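Local coordinates for thiosulfate reductase (Thermus thermophilus, PDB 2VPZ), which probably serves as the molybdenum- and iron–sulfur-containing oxidoreductase subunit of a membrane-bound enzyme that reduces polysulfide in respiration, at residues Glu45-Arg50 / Gly144-Gly148; Pro481-Glu487 / Leu512-Gly518. All blocks are in the same frame, centred on the assembly; numbering follows the deposited sequence.

How the interactions relate
The two contacts lie along one molybdopterin guanine dinucleotide, their centres about 15 Å apart. Interaction 1 holds its phosphate through H145, and interaction 2 its guanine through E482. Segments 144-148 and 481-487 leave the ends of strands 141-144 and 479-481, both in the same five-stranded parallel sheet, so loops at the C-terminal ends of the strands of one sheet line the nucleotide. Segment 45-50 comes from the cluster-binding region and ties the [4Fe-4S] site to that sheet. Along the chain interaction 1 closes before interaction 2 opens, yet they touch in space, with E45 CB packed 3.5 Å from Y485 CB. Cluster loop and nucleotide-binding loops thus pack directly against one another.

Interaction 1 (Glu45-Arg50 / Gly144-Gly148); sequences EGCFWR and GHGTG. With SF4 (iron/sulfur cluster), chain G; MGD (2-amino-5,6-dimercapto-7-methyl-3,7,8a,9-tetrahydro-8-oxa-1,3,9,10-tetraaza-anthracen-4-one guanosine dinucleotide), chain H.
This is a buried loop-to-loop contact that docks a [4Fe-4S] binding loop, between strands 38-43 and 52-57, against the connection from strand 141-144 to helix 149-160. Neither segment is regular over most of its length; the backbones come nearest at F48 and G146, with CA atoms 6.5 Å apart. The main polar link is the E45 carboxylate (chi1 t, chi2 p): OE1 accepts from T147 OG1 at 2.6 Å and OE2 from T147 N at 2.9 Å, just before G148 N-caps the helix. R505 adds a salt bridge to E45 OE1. G146, at phi/psi 89/174, must be glycine because a CB would jam against the preceding carbonyl and crowd E45 OE2.

C44, C47, C51 and C79 are the cluster ligands, the four-cysteine arrangement of the molybdopterin oxidoreductase Fe4S4 domain. C47 SG binds SF4 FE3 at 2.3 Å and accepts from W49 N at 3.5 Å inside a type I turn spanning C47 to R50. A CB on G46 would collide with FE4.

F48 (chi1 m) turns away from the cluster toward H145; their rings meet obliquely, centroids 3.8 Å apart and planes at 49°. Both reach the cofactor phosphate: H145 ND1 donates to MGD O1A at 3.0 Å, F48 CZ lies 3.3 Å from the same O1A, and H145 NE2 bonds to S169. R50, with left-handed backbone angles of 53/55, brings the edge of its guanidinium up to the G146-T147 peptide, which lies near the guanidinium plane, R50 NH1 being 3.4 Å from T147 N, a contact between two donors.

Interaction 2 (Pro481-Glu487 / Leu512-Gly518); sequences PEATYLE and LFDTKPG. With MGD (2-amino-5,6-dimercapto-7-methyl-3,7,8a,9-tetrahydro-8-oxa-1,3,9,10-tetraaza-anthracen-4-one guanosine dinucleotide), chain H.
A single parallel-type backbone bridge pairs E482 with K516 (CA-CA 5.2 Å), adding a short piece of chain beside the end of strand 479-481, an outermost strand of the five-stranded parallel sheet that carries the nucleotide end of MGD. L512 starts the second segment, its N 3.0 Å from E487 OE2. E487 (chi1 m, chi2 t) accepts from T484 N on OE1 at 3.2 Å and has R94 as a salt-bridge partner; E487 N to T484 O at 2.8 Å closes a type I turn. F513, at positive phi (61/-130), and D514 then reverse the chain, with T515 N returning weakly to L512 O at 3.2 Å. D514 O approaches P481 CG at 3.8 Å, and T515 CG2 lies 3.6 Å from E482 O. From here the backbone is extended. K516 N gives a weak bond to P481 O at 3.5 Å, and K516 O takes A483 N at 2.9 Å, besides a CA-H...O contact from E482 CA at 3.4 Å; K516 CB points away, and its side chain makes a cation-pi contact with W520. P517, N-cap of helix 518-528, brings its CD to 4.4 Å from A483 CB. G518 N donates weakly to E482 OE2 at 3.1 Å. E482 OE1, which also bonds to Y438 OH, accepts from the guanine, weakly from MGD N2 at 2.9 Å and from MGD N1 at 2.6 Å.

Interaction 1 (Glu45-Arg50 / Gly144-Gly148)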
loop_
_atom_site.group_PDB
_atom_site.type_symbol
_atom_site.label_atom_id
_atom_site.label_comp_id
_atom_site.label_asym_id
_atom_site.label_seq_id
_atom_site.Cartn_x
_atom_site.Cartn_y
_atom_site.Cartn_z
ATOM N N GLU A 45 -3.300 -36.017 21.737
ATOM C CA GLU A 45 -4.626 -36.670 21.605
ATOM C C GLU A 45 -5.675 -35.549 21.247
ATOM O O GLU A 45 -6.886 -35.773 21.291
ATOM C CB GLU A 45 -5.035 -37.494 22.866
ATOM C CG GLU A 45 -6.150 -38.602 22.651
ATOM C CD GLU A 45 -5.807 -39.683 21.595
ATOM O OE1 GLU A 45 -4.611 -40.047 21.469
ATOM O OE2 GLU A 45 -6.746 -40.187 20.901
ATOM N N GLY A 46 -5.171 -34.367 20.875
ATOM C CA GLY A 46 -5.977 -33.242 20.441
ATOM C C GLY A 46 -7.012 -33.623 19.364
ATOM O O GLY A 46 -8.152 -33.117 19.368
ATOM N N CYS A 47 -6.628 -34.501 18.436
ATOM C CA CYS A 47 -7.500 -35.044 17.387
ATOM C C CYS A 47 -6.837 -36.344 16.861
ATOM O O CYS A 47 -5.834 -36.796 17.422
ATOM C CB CYS A 47 -7.760 -34.052 16.243
ATOM S SG CYS A 47 -6.395 -33.805 15.001
ATOM N N PHE A 48 -7.344 -36.933 15.789
ATOM C CA PHE A 48 -6.783 -38.183 15.340
ATOM C C PHE A 48 -5.542 -38.114 14.442
ATOM O O PHE A 48 -5.007 -39.133 14.048
ATOM C CB PHE A 48 -7.937 -39.027 14.724
ATOM C CG PHE A 48 -9.235 -39.029 15.572
ATOM C CD1 PHE A 48 -10.499 -38.855 14.987
ATOM C CD2 PHE A 48 -9.152 -39.150 16.970
ATOM C CE1 PHE A 48 -11.668 -38.799 15.809
ATOM C CE2 PHE A 48 -10.321 -39.095 17.796
ATOM C CZ PHE A 48 -11.569 -38.919 17.220
ATOM N N TRP A 49 -5.034 -36.916 14.162
ATOM C CA TRP A 49 -3.834 -36.792 13.312
ATOM C C TRP A 49 -2.611 -37.415 14.036
ATOM O O TRP A 49 -1.650 -37.863 13.391
ATOM C CB TRP A 49 -3.581 -35.338 12.936
ATOM C CG TRP A 49 -2.697 -35.121 11.694
ATOM C CD1 TRP A 49 -1.443 -34.574 11.669
ATOM C CD2 TRP A 49 -3.050 -35.358 10.307
ATOM N NE1 TRP A 49 -1.002 -34.464 10.376
ATOM C CE2 TRP A 49 -1.958 -34.932 9.518
ATOM C CE3 TRP A 49 -4.187 -35.879 9.663
ATOM C CZ2 TRP A 49 -1.948 -35.033 8.106
ATOM C CZ3 TRP A 49 -4.182 -35.980 8.242
ATOM C CH2 TRP A 49 -3.066 -35.558 7.495
ATOM N N ARG A 50 -2.692 -37.413 15.368
ATOM C CA ARG A 50 -1.706 -37.943 16.315
ATOM C C ARG A 50 -0.244 -37.407 16.125
ATOM O O ARG A 50 0.702 -38.181 15.988
ATOM C CB ARG A 50 -1.792 -39.493 16.328
ATOM C CG ARG A 50 -3.190 -40.093 16.810
ATOM C CD ARG A 50 -3.377 -41.640 16.616
ATOM N NE ARG A 50 -4.372 -42.002 15.604
ATOM C CZ ARG A 50 -5.618 -42.421 15.821
ATOM N NH1 ARG A 50 -6.090 -42.562 17.052
ATOM N NH2 ARG A 50 -6.438 -42.684 14.784
ATOM N N GLY A 144 -16.558 -46.649 19.707
ATOM C CA GLY A 144 -15.433 -45.978 20.313
ATOM C C GLY A 144 -14.623 -45.142 19.382
ATOM O O GLY A 144 -14.762 -45.246 18.159
ATOM N N HIS A 145 -13.768 -44.302 19.948
ATOM C CA HIS A 145 -12.904 -43.454 19.157
ATOM C C HIS A 145 -11.633 -43.045 19.899
ATOM O O HIS A 145 -11.544 -43.228 21.108
ATOM C CB HIS A 145 -13.677 -42.200 18.638
ATOM C CG HIS A 145 -13.390 -41.856 17.228
ATOM N ND1 HIS A 145 -13.926 -40.781 16.573
ATOM C CD2 HIS A 145 -12.607 -42.475 16.348
ATOM C CE1 HIS A 145 -13.475 -40.764 15.333
ATOM N NE2 HIS A 145 -12.666 -41.789 15.177
ATOM N N GLY A 146 -10.632 -42.533 19.172
ATOM C CA GLY A 146 -9.370 -42.146 19.794
ATOM C C GLY A 146 -8.334 -43.258 19.869
ATOM O O GLY A 146 -8.668 -44.399 19.549
ATOM N N THR A 147 -7.100 -42.984 20.300
ATOM C CA THR A 147 -6.044 -44.015 20.377
ATOM C C THR A 147 -6.439 -45.371 21.026
ATOM O O THR A 147 -6.242 -46.438 20.419
ATOM C CB THR A 147 -4.738 -43.485 21.099
ATOM O OG1 THR A 147 -4.210 -42.364 20.414
ATOM C CG2 THR A 147 -3.680 -44.624 21.187
ATOM N N GLY A 148 -6.993 -45.319 22.235
ATOM C CA GLY A 148 -7.434 -46.510 22.926
ATOM C C GLY A 148 -8.630 -47.240 22.315
ATOM O O GLY A 148 -9.225 -48.098 22.966
HETATM FE FE1 SF4 G . -1.909 -32.594 15.700
HETATM FE FE2 SF4 G . -3.407 -30.306 15.972
HETATM FE FE3 SF4 G . -4.590 -32.787 15.994
HETATM FE FE4 SF4 G . -3.080 -31.999 18.137
HETATM S S1 SF4 G . -5.038 -31.017 17.431
HETATM S S2 SF4 G . -3.019 -34.070 17.088
HETATM S S3 SF4 G . -1.453 -30.779 17.083
HETATM S S4 SF4 G . -3.485 -31.808 14.203
HETATM P PB MGD H . -15.953 -35.664 19.868
HETATM O O1B MGD H . -17.114 -34.719 19.843
HETATM O O2B MGD H . -14.572 -35.128 20.090
HETATM O O3B MGD H . -16.175 -36.559 18.544
HETATM O O3A MGD H . -16.616 -37.994 16.534
HETATM P PA MGD H . -16.106 -38.099 18.043
HETATM O O1A MGD H . -14.639 -38.445 18.240
HETATM O O2A MGD H . -17.158 -38.861 18.768
HETATM O "O5'" MGD H . -16.161 -36.717 21.010
HETATM C "C5'" MGD H . -15.069 -37.232 21.772
HETATM C "C4'" MGD H . -15.677 -37.829 23.041
HETATM O "O4'" MGD H . -14.550 -38.510 23.583
HETATM C "C3'" MGD H . -16.111 -36.836 24.087
HETATM O "O3'" MGD H . -17.083 -37.517 24.891
HETATM C "C2'" MGD H . -14.802 -36.599 24.858
HETATM O "O2'" MGD H . -15.143 -36.129 26.136
HETATM C "C1'" MGD H . -14.162 -37.989 24.891
HETATM N N9 MGD H . -12.667 -38.107 25.083
HETATM C C8 MGD H . -11.738 -37.262 24.633
HETATM N N7 MGD H . -10.474 -37.648 24.922
HETATM C C5 MGD H . -10.557 -38.839 25.555
HETATM C C6 MGD H . -9.594 -39.886 26.118
HETATM O O6 MGD H . -8.323 -39.726 26.121
HETATM N N1 MGD H . -10.180 -41.003 26.664
HETATM C C2 MGD H . -11.531 -41.217 26.725
HETATM N N2 MGD H . -12.092 -42.336 27.279
HETATM N N3 MGD H . -12.383 -40.319 26.212
HETATM C C4 MGD H . -12.013 -39.125 25.642
HETATM C C10 MGD H . -15.707 -37.719 15.424
HETATM C C11 MGD H . -16.460 -37.965 14.160
HETATM O O11 MGD H . -17.735 -37.348 14.342
HETATM C C12 MGD H . -15.832 -37.528 12.889
HETATM S S12 MGD H . -14.211 -37.919 12.494
HETATM C C13 MGD H . -16.515 -36.873 11.949
HETATM S S13 MGD H . -15.912 -36.292 10.512
HETATM C C14 MGD H . -17.912 -36.573 11.969
HETATM N N15 MGD H . -18.081 -35.094 12.059
HETATM C C16 MGD H . -19.373 -34.700 12.310
HETATM C C17 MGD H . -19.996 -33.429 11.930
HETATM O O17 MGD H . -19.322 -32.530 11.345
HETATM N N18 MGD H . -21.291 -33.259 12.203
HETATM C C19 MGD H . -22.048 -34.189 12.816
HETATM N N19 MGD H . -23.355 -33.958 13.145
HETATM N N20 MGD H . -21.532 -35.373 13.151
HETATM C C21 MGD H . -20.254 -35.685 12.966
HETATM N N22 MGD H . -19.773 -36.860 13.386
HETATM C C23 MGD H . -18.470 -37.362 13.113
#

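Interaction 2 (Pro481-Glu487 / Leu512-Gly518)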
loop_
_atom_site.group_PDB
_atom_site.type_symbol
_atom_site.label_atom_id
_atom_site.label_comp_id
_atom_site.label_asym_id
_atom_site.label_seq_id
_atom_site.Cartn_x
_atom_site.Cartn_y
_atom_site.Cartn_z
ATOM N N PRO A 481 -13.778 -43.218 34.819
ATOM C CA PRO A 481 -12.883 -42.108 34.429
ATOM C C PRO A 481 -11.523 -42.499 33.838
ATOM O O PRO A 481 -10.687 -43.064 34.560
ATOM C CB PRO A 481 -12.781 -41.262 35.694
ATOM C CG PRO A 481 -12.909 -42.278 36.825
ATOM C CD PRO A 481 -13.833 -43.384 36.283
ATOM N N GLU A 482 -11.291 -42.214 32.557
ATOM C CA GLU A 482 -10.020 -42.563 31.946
ATOM C C GLU A 482 -8.943 -41.546 32.265
ATOM O O GLU A 482 -9.200 -40.387 32.641
ATOM C CB GLU A 482 -10.065 -42.716 30.388
ATOM C CG GLU A 482 -9.014 -43.767 29.913
ATOM C CD GLU A 482 -8.609 -43.722 28.424
ATOM O OE1 GLU A 482 -9.405 -43.272 27.589
ATOM O OE2 GLU A 482 -7.481 -44.184 28.124
ATOM N N ALA A 483 -7.714 -42.023 32.179
ATOM C CA ALA A 483 -6.583 -41.179 32.411
ATOM C C ALA A 483 -6.338 -40.572 31.052
ATOM O O ALA A 483 -6.524 -41.182 29.990
ATOM C CB ALA A 483 -5.379 -41.962 32.918
ATOM N N THR A 484 -5.890 -39.331 31.135
ATOM C CA THR A 484 -5.634 -38.494 29.986
ATOM C C THR A 484 -4.272 -38.800 29.269
ATOM O O THR A 484 -3.369 -39.363 29.879
ATOM C CB THR A 484 -5.831 -37.022 30.527
ATOM O OG1 THR A 484 -6.571 -36.265 29.605
ATOM C CG2 THR A 484 -4.516 -36.376 30.863
ATOM N N TYR A 485 -4.153 -38.460 27.973
ATOM C CA TYR A 485 -2.954 -38.737 27.151
ATOM C C TYR A 485 -1.595 -38.333 27.750
ATOM O O TYR A 485 -0.557 -38.906 27.428
ATOM C CB TYR A 485 -3.094 -38.120 25.728
ATOM C CG TYR A 485 -2.835 -36.613 25.594
ATOM C CD1 TYR A 485 -1.664 -36.132 25.007
ATOM C CD2 TYR A 485 -3.786 -35.659 26.033
ATOM C CE1 TYR A 485 -1.424 -34.742 24.849
ATOM C CE2 TYR A 485 -3.558 -34.258 25.880
ATOM C CZ TYR A 485 -2.374 -33.805 25.285
ATOM O OH TYR A 485 -2.148 -32.453 25.126
ATOM N N LEU A 486 -1.600 -37.345 28.631
ATOM C CA LEU A 486 -0.366 -36.892 29.258
ATOM C C LEU A 486 -0.009 -37.730 30.515
ATOM O O LEU A 486 1.148 -37.737 30.939
ATOM C CB LEU A 486 -0.428 -35.386 29.600
ATOM C CG LEU A 486 -0.528 -34.364 28.440
ATOM C CD1 LEU A 486 -1.075 -33.003 28.915
ATOM C CD2 LEU A 486 0.845 -34.192 27.774
ATOM N N GLU A 487 -0.991 -38.425 31.088
ATOM C CA GLU A 487 -0.796 -39.247 32.315
ATOM C C GLU A 487 -0.850 -40.752 31.980
ATOM O O GLU A 487 -0.980 -41.597 32.881
ATOM C CB GLU A 487 -1.958 -38.977 33.335
ATOM C CG GLU A 487 -2.512 -37.522 33.515
ATOM C CD GLU A 487 -3.854 -37.444 34.298
ATOM O OE1 GLU A 487 -4.887 -37.889 33.751
ATOM O OE2 GLU A 487 -3.864 -36.941 35.454
ATOM N N LEU A 512 -4.349 -38.562 37.899
ATOM C CA LEU A 512 -4.818 -37.751 39.020
ATOM C C LEU A 512 -6.115 -38.309 39.638
ATOM O O LEU A 512 -6.882 -39.010 38.956
ATOM C CB LEU A 512 -4.942 -36.253 38.575
ATOM C CG LEU A 512 -3.760 -35.233 38.677
ATOM C CD1 LEU A 512 -2.427 -35.981 38.848
ATOM C CD2 LEU A 512 -3.695 -34.270 37.458
ATOM N N PHE A 513 -6.351 -38.092 40.933
ATOM C CA PHE A 513 -7.576 -38.556 41.570
ATOM C C PHE A 513 -7.685 -40.098 41.493
ATOM O O PHE A 513 -6.745 -40.809 41.842
ATOM C CB PHE A 513 -8.771 -37.915 40.823
ATOM C CG PHE A 513 -8.673 -36.406 40.657
ATOM C CD1 PHE A 513 -8.458 -35.806 39.395
ATOM C CD2 PHE A 513 -8.744 -35.569 41.769
ATOM C CE1 PHE A 513 -8.336 -34.389 39.252
ATOM C CE2 PHE A 513 -8.630 -34.161 41.665
ATOM C CZ PHE A 513 -8.426 -33.576 40.402
ATOM N N ASP A 514 -8.837 -40.608 41.039
ATOM C CA ASP A 514 -8.969 -42.045 40.883
ATOM C C ASP A 514 -9.026 -42.425 39.411
ATOM O O ASP A 514 -9.896 -43.168 38.950
ATOM C CB ASP A 514 -10.186 -42.610 41.616
ATOM C CG ASP A 514 -9.938 -44.001 42.135
ATOM O OD1 ASP A 514 -8.735 -44.355 42.156
ATOM O OD2 ASP A 514 -10.879 -44.730 42.510
ATOM N N THR A 515 -8.045 -41.953 38.664
ATOM C CA THR A 515 -8.006 -42.173 37.228
ATOM C C THR A 515 -7.121 -43.350 36.735
ATOM O O THR A 515 -6.040 -43.584 37.280
ATOM C CB THR A 515 -7.667 -40.766 36.561
ATOM O OG1 THR A 515 -8.880 -40.047 36.287
ATOM C CG2 THR A 515 -6.849 -40.936 35.335
ATOM N N LYS A 516 -7.608 -44.107 35.731
ATOM C CA LYS A 516 -6.934 -45.314 35.158
ATOM C C LYS A 516 -6.785 -45.316 33.623
ATOM O O LYS A 516 -7.708 -44.853 32.929
ATOM C CB LYS A 516 -7.716 -46.598 35.566
ATOM C CG LYS A 516 -7.666 -46.990 37.052
ATOM C CD LYS A 516 -6.380 -47.752 37.390
ATOM C CE LYS A 516 -5.770 -47.337 38.736
ATOM N NZ LYS A 516 -6.802 -47.169 39.809
ATOM N N PRO A 517 -5.637 -45.810 33.073
ATOM C CA PRO A 517 -5.409 -45.867 31.609
ATOM C C PRO A 517 -6.350 -46.910 30.934
ATOM O O PRO A 517 -6.791 -47.860 31.591
ATOM C CB PRO A 517 -3.929 -46.241 31.461
ATOM C CG PRO A 517 -3.493 -46.777 32.817
ATOM C CD PRO A 517 -4.433 -46.158 33.844
ATOM N N GLY A 518 -6.660 -46.753 29.649
ATOM C CA GLY A 518 -7.521 -47.708 28.952
ATOM C C GLY A 518 -6.955 -49.115 28.768
ATOM O O GLY A 518 -7.716 -50.096 28.724
HETATM P PB MGD H . -15.953 -35.664 19.868
HETATM O O1B MGD H . -17.114 -34.719 19.843
HETATM O O2B MGD H . -14.572 -35.128 20.090
HETATM O O3B MGD H . -16.175 -36.559 18.544
HETATM O O3A MGD H . -16.616 -37.994 16.534
HETATM P PA MGD H . -16.106 -38.099 18.043
HETATM O O1A MGD H . -14.639 -38.445 18.240
HETATM O O2A MGD H . -17.158 -38.861 18.768
HETATM O "O5'" MGD H . -16.161 -36.717 21.010
HETATM C "C5'" MGD H . -15.069 -37.232 21.772
HETATM C "C4'" MGD H . -15.677 -37.829 23.041
HETATM O "O4'" MGD H . -14.550 -38.510 23.583
HETATM C "C3'" MGD H . -16.111 -36.836 24.087
HETATM O "O3'" MGD H . -17.083 -37.517 24.891
HETATM C "C2'" MGD H . -14.802 -36.599 24.858
HETATM O "O2'" MGD H . -15.143 -36.129 26.136
HETATM C "C1'" MGD H . -14.162 -37.989 24.891
HETATM N N9 MGD H . -12.667 -38.107 25.083
HETATM C C8 MGD H . -11.738 -37.262 24.633
HETATM N N7 MGD H . -10.474 -37.648 24.922
HETATM C C5 MGD H . -10.557 -38.839 25.555
HETATM C C6 MGD H . -9.594 -39.886 26.118
HETATM O O6 MGD H . -8.323 -39.726 26.121
HETATM N N1 MGD H . -10.180 -41.003 26.664
HETATM C C2 MGD H . -11.531 -41.217 26.725
HETATM N N2 MGD H . -12.092 -42.336 27.279
HETATM N N3 MGD H . -12.383 -40.319 26.212
HETATM C C4 MGD H . -12.013 -39.125 25.642
HETATM C C10 MGD H . -15.707 -37.719 15.424
HETATM C C11 MGD H . -16.460 -37.965 14.160
HETATM O O11 MGD H . -17.735 -37.348 14.342
HETATM C C12 MGD H . -15.832 -37.528 12.889
HETATM S S12 MGD H . -14.211 -37.919 12.494
HETATM C C13 MGD H . -16.515 -36.873 11.949
HETATM S S13 MGD H . -15.912 -36.292 10.512
HETATM C C14 MGD H . -17.912 -36.573 11.969
HETATM N N15 MGD H . -18.081 -35.094 12.059
HETATM C C16 MGD H . -19.373 -34.700 12.310
HETATM C C17 MGD H . -19.996 -33.429 11.930
HETATM O O17 MGD H . -19.322 -32.530 11.345
HETATM N N18 MGD H . -21.291 -33.259 12.203
HETATM C C19 MGD H . -22.048 -34.189 12.816
HETATM N N19 MGD H . -23.355 -33.958 13.145
HETATM N N20 MGD H . -21.532 -35.373 13.151
HETATM C C21 MGD H . -20.254 -35.685 12.966
HETATM N N22 MGD H . -19.773 -36.860 13.386
HETATM C C23 MGD H . -18.470 -37.362 13.113
#